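Local coordinates for acetylcholine-binding protein (Bulinus truncatus, PDB 2BJ0), which binds acetylcholine as a soluble pentameric snail homologue of the ligand-binding domain of nicotinic acetylcholine receptors, at the interface of chains A and B. Sequence-based numbering; all coordinates share one arbitrary frame. Chains: chain A/B, Acetylcholine-binding protein.

Contact 1: the interface of chains A and B. Residues chain A 15-16; chain B 1-2, 4, 73-75, 101.
A:Val16 holds CG1 anti to its backbone N (chi1 170°), which leaves CG2 beside that N and drives it into an apolar notch of chain B, while in B:Arg101 a bend at chi3 (142°) swings the guanidinium round towards the backbone of A:Asp15. CG2 of A:Val16 meets a fan of carbon groups on the chain B side: CD2 of B:Leu75 at 3.8 Å, and at like range CD1 of B:Ile2, CG2 of B:Val73 and CH2 of B:Trp4. The branches come from different quarters. B:Leu75 lies alongside A:Val16 and points the same way, B:Val73 crosses it at about a right angle, and the indole of B:Trp4 offers the far corner of its six-membered ring. B:Ile2 also backs that indole, CG1 lying 3.7 Å above the ring plane and over its centre, and probably helps to position it. The other methyl of the valine, CG1, packs 3.7 Å from OE1 of the B:Gln1 side-chain amide. Beside this apolar grip, NH1 of B:Arg101 donates to the backbone O of A:Asp15 at 3.2 Å, a fairly straight bond (159° at H) with the carbonyl at the guanidinium edge, and NH2 adds a weak second one. NH1 also donates to OG of B:Ser74 at 3.3 Å, a bond that lies in the guanidinium plane like the carbonyl bond and helps to set the turn of that group. The carboxylate of A:Asp15 stays back, OD1 5.6 Å from NH2 of B:Arg101. The site joins a loop of chain A, just after helix 4-12, to the N-terminal end of chain B, the start of its helix 4-12, and strands 72-76 and 101-105.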
# COMPACT_ATOMS: atom_id res chain seq x y z
N ASP A 15 3.43 -21.54 6.82
CA ASP A 15 2.26 -21.10 7.56
C ASP A 15 2.34 -21.43 9.05
O ASP A 15 1.64 -20.79 9.82
CB ASP A 15 0.96 -21.73 7.02
CG ASP A 15 0.66 -21.35 5.56
OD1 ASP A 15 0.97 -20.22 5.14
OD2 ASP A 15 0.13 -22.15 4.76
N VAL A 16 3.19 -22.37 9.46
CA VAL A 16 3.11 -22.92 10.82
C VAL A 16 4.44 -22.81 11.58
O VAL A 16 5.50 -23.01 11.02
CB VAL A 16 2.60 -24.40 10.77
CG1 VAL A 16 2.71 -25.12 12.12
CG2 VAL A 16 1.15 -24.44 10.30
N GLN B 1 3.31 -30.98 10.50
CA GLN B 1 2.81 -30.74 11.90
C GLN B 1 1.26 -30.62 11.97
O GLN B 1 0.68 -30.66 13.07
CB GLN B 1 3.49 -29.51 12.50
CG GLN B 1 4.81 -29.15 11.81
CD GLN B 1 5.79 -28.39 12.70
OE1 GLN B 1 5.43 -27.38 13.33
NE2 GLN B 1 7.04 -28.87 12.75
N ILE B 2 0.62 -30.47 10.81
CA ILE B 2 -0.84 -30.52 10.69
C ILE B 2 -1.27 -31.44 9.50
O ILE B 2 -0.43 -31.86 8.70
CB ILE B 2 -1.41 -29.09 10.54
CG1 ILE B 2 -0.81 -28.39 9.31
CG2 ILE B 2 -1.14 -28.28 11.80
CD1 ILE B 2 -1.35 -27.00 9.06
N TRP B 4 -1.82 -31.30 6.41
CA TRP B 4 -1.59 -30.30 5.35
C TRP B 4 -2.52 -30.37 4.15
O TRP B 4 -2.86 -29.34 3.56
CB TRP B 4 -0.15 -30.38 4.82
CG TRP B 4 0.86 -29.89 5.79
CD1 TRP B 4 1.68 -30.64 6.60
CD2 TRP B 4 1.18 -28.52 6.06
NE1 TRP B 4 2.47 -29.82 7.36
CE2 TRP B 4 2.19 -28.51 7.06
CE3 TRP B 4 0.69 -27.29 5.57
CZ2 TRP B 4 2.73 -27.33 7.57
CZ3 TRP B 4 1.23 -26.12 6.08
CH2 TRP B 4 2.25 -26.14 7.07
N VAL B 73 -3.48 -24.20 16.42
CA VAL B 73 -2.53 -23.78 15.42
C VAL B 73 -2.89 -22.40 14.89
O VAL B 73 -4.04 -22.13 14.56
CB VAL B 73 -2.41 -24.82 14.26
CG1 VAL B 73 -3.72 -25.00 13.50
CG2 VAL B 73 -1.25 -24.46 13.30
N SER B 74 -1.89 -21.52 14.87
CA SER B 74 -2.02 -20.18 14.29
C SER B 74 -1.68 -20.20 12.81
O SER B 74 -0.66 -20.75 12.42
CB SER B 74 -1.07 -19.24 14.99
OG SER B 74 -0.89 -18.09 14.20
N LEU B 75 -2.52 -19.57 11.99
CA LEU B 75 -2.41 -19.64 10.54
C LEU B 75 -2.70 -18.28 9.91
O LEU B 75 -3.48 -17.52 10.43
CB LEU B 75 -3.42 -20.65 10.01
CG LEU B 75 -3.22 -22.13 10.26
CD1 LEU B 75 -4.54 -22.86 9.97
CD2 LEU B 75 -2.08 -22.67 9.42
N ARG B 101 -3.33 -13.13 11.60
CA ARG B 101 -3.38 -14.58 11.82
C ARG B 101 -4.56 -14.98 12.70
O ARG B 101 -5.01 -14.20 13.52
CB ARG B 101 -2.10 -15.06 12.46
CG ARG B 101 -0.84 -14.77 11.72
CD ARG B 101 0.36 -15.51 12.34
NE ARG B 101 1.18 -15.93 11.23
CZ ARG B 101 1.41 -17.17 10.85
NH1 ARG B 101 1.00 -18.21 11.56
NH2 ARG B 101 2.14 -17.34 9.78

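Contact 2: the interface of chains A and B. Residues chain A 15, 84, 143-144; chain B 74, 101, 103.
A:Thr143 and B:Ser74 join their hydroxyls across the interface, OG1 to OG at 2.7 Å, a direct polar link across the patch. The threonine OG1 donates to the carboxylate OD2 of A:Asp84 at 2.6 Å, meeting it from above the carboxylate plane. With that proton used, the serine hydroxyl would be the likely donor between the two hydroxyls, and since B:Ser74 OG itself receives NH1 of B:Arg101, a relay may run from guanidinium to carboxylate. Behind it, A:Asp84 helps to position A:His144 within chain A: ND1 of A:His144 donates to OD1 of A:Asp84 at 2.9 Å, with the oxygen in the imidazole plane but met from above the carboxylate plane. On the other ring nitrogen, NE2 of A:His144 meets water 1 at 2.8 Å, which in turn meets the backbone O of B:Ser74, a bridge lying at the ring edge. This water and the bond at ND1 help to fix the ring's rotation. In a CH-pi contact, CB of B:Ser74 sits over one face of the imidazole of A:His144, 3.6 Å above the plane and offset towards the rim. The serine OG stands anti to its backbone N (chi1 162°), which carries it past this ring towards A:Thr143. CD of B:Arg101 rests 3.8 Å from CB of A:Asp84, and CG2 of B:Val103 packs against CB of A:Thr143. Electrostatically, A:Asp84 OD2 lies 4.9 Å from NE of B:Arg101 without contact, the carboxylate and guanidinium planes 65° apart, and may still steady the positive charge. Cutting B:Arg101 back to an alanine would probably deprive the carbonyl of A:Asp15 of this donor, leave the B:Ser74 hydroxyl freer to turn, and open a gap beside A:Asp84. Through this polar network the loops of one subunit probably help to hold the strands of its neighbour in the pentamer.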
# COMPACT_ATOMS: atom_id res chain seq x y z
N ASP A 15 3.43 -21.54 6.82
CA ASP A 15 2.26 -21.10 7.56
C ASP A 15 2.34 -21.43 9.05
O ASP A 15 1.64 -20.79 9.82
CB ASP A 15 0.96 -21.73 7.02
CG ASP A 15 0.66 -21.35 5.56
OD1 ASP A 15 0.97 -20.22 5.14
OD2 ASP A 15 0.13 -22.15 4.76
N ASP A 84 5.36 -13.80 14.49
CA ASP A 84 4.34 -12.77 14.33
C ASP A 84 4.37 -11.79 15.50
O ASP A 84 3.37 -11.61 16.19
CB ASP A 84 2.95 -13.40 14.19
CG ASP A 84 2.51 -14.15 15.44
OD1 ASP A 84 3.41 -14.73 16.13
OD2 ASP A 84 1.31 -14.19 15.83
N THR A 143 -0.30 -14.33 18.28
CA THR A 143 -1.15 -15.51 18.18
C THR A 143 -0.54 -16.84 18.58
O THR A 143 -1.24 -17.84 18.45
CB THR A 143 -1.73 -15.70 16.73
OG1 THR A 143 -0.64 -15.98 15.84
CG2 THR A 143 -2.35 -14.41 16.22
N HIS A 144 0.71 -16.85 19.05
CA HIS A 144 1.35 -18.08 19.57
C HIS A 144 1.55 -17.97 21.09
O HIS A 144 2.28 -17.10 21.57
CB HIS A 144 2.73 -18.32 18.89
CG HIS A 144 2.65 -18.52 17.40
ND1 HIS A 144 2.74 -17.47 16.50
CD2 HIS A 144 2.54 -19.65 16.65
CE1 HIS A 144 2.64 -17.95 15.26
NE2 HIS A 144 2.53 -19.26 15.33
N SER B 74 -1.89 -21.52 14.87
CA SER B 74 -2.02 -20.18 14.29
C SER B 74 -1.68 -20.20 12.81
O SER B 74 -0.66 -20.75 12.42
CB SER B 74 -1.07 -19.24 14.99
OG SER B 74 -0.89 -18.09 14.20
N ARG B 101 -3.33 -13.13 11.60
CA ARG B 101 -3.38 -14.58 11.82
C ARG B 101 -4.56 -14.98 12.70
O ARG B 101 -5.01 -14.20 13.52
CB ARG B 101 -2.10 -15.06 12.46
CG ARG B 101 -0.84 -14.77 11.72
CD ARG B 101 0.36 -15.51 12.34
NE ARG B 101 1.18 -15.93 11.23
CZ ARG B 101 1.41 -17.17 10.85
NH1 ARG B 101 1.00 -18.21 11.56
NH2 ARG B 101 2.14 -17.34 9.78
N VAL B 103 -6.25 -18.32 15.07
CA VAL B 103 -5.93 -19.57 15.74
C VAL B 103 -7.08 -20.57 15.61
O VAL B 103 -8.22 -20.25 15.93
CB VAL B 103 -5.56 -19.34 17.23
CG1 VAL B 103 -5.25 -20.65 17.89
CG2 VAL B 103 -4.35 -18.42 17.32
O HOH W 1 1.81 -21.50 13.79

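Contact 1 and contact 2 are neighbouring parts of one subunit boundary, their C-alpha centres about 7 Å apart, and they share A:Asp15, B:Ser74 and B:Arg101. On chain B the arginine and serine, from strands 101-105 and 72-76, serve both, so one guanidinium links the backbone beside the valine socket of contact 1 to the hydroxyl network of contact 2, and may make the two act together. Chain A contributes separate loops, and these loops meet the same two strands of chain B. Because the interface is not an exact two-fold, each subunit can present different faces to its two neighbours, as closing a five-membered ring requires.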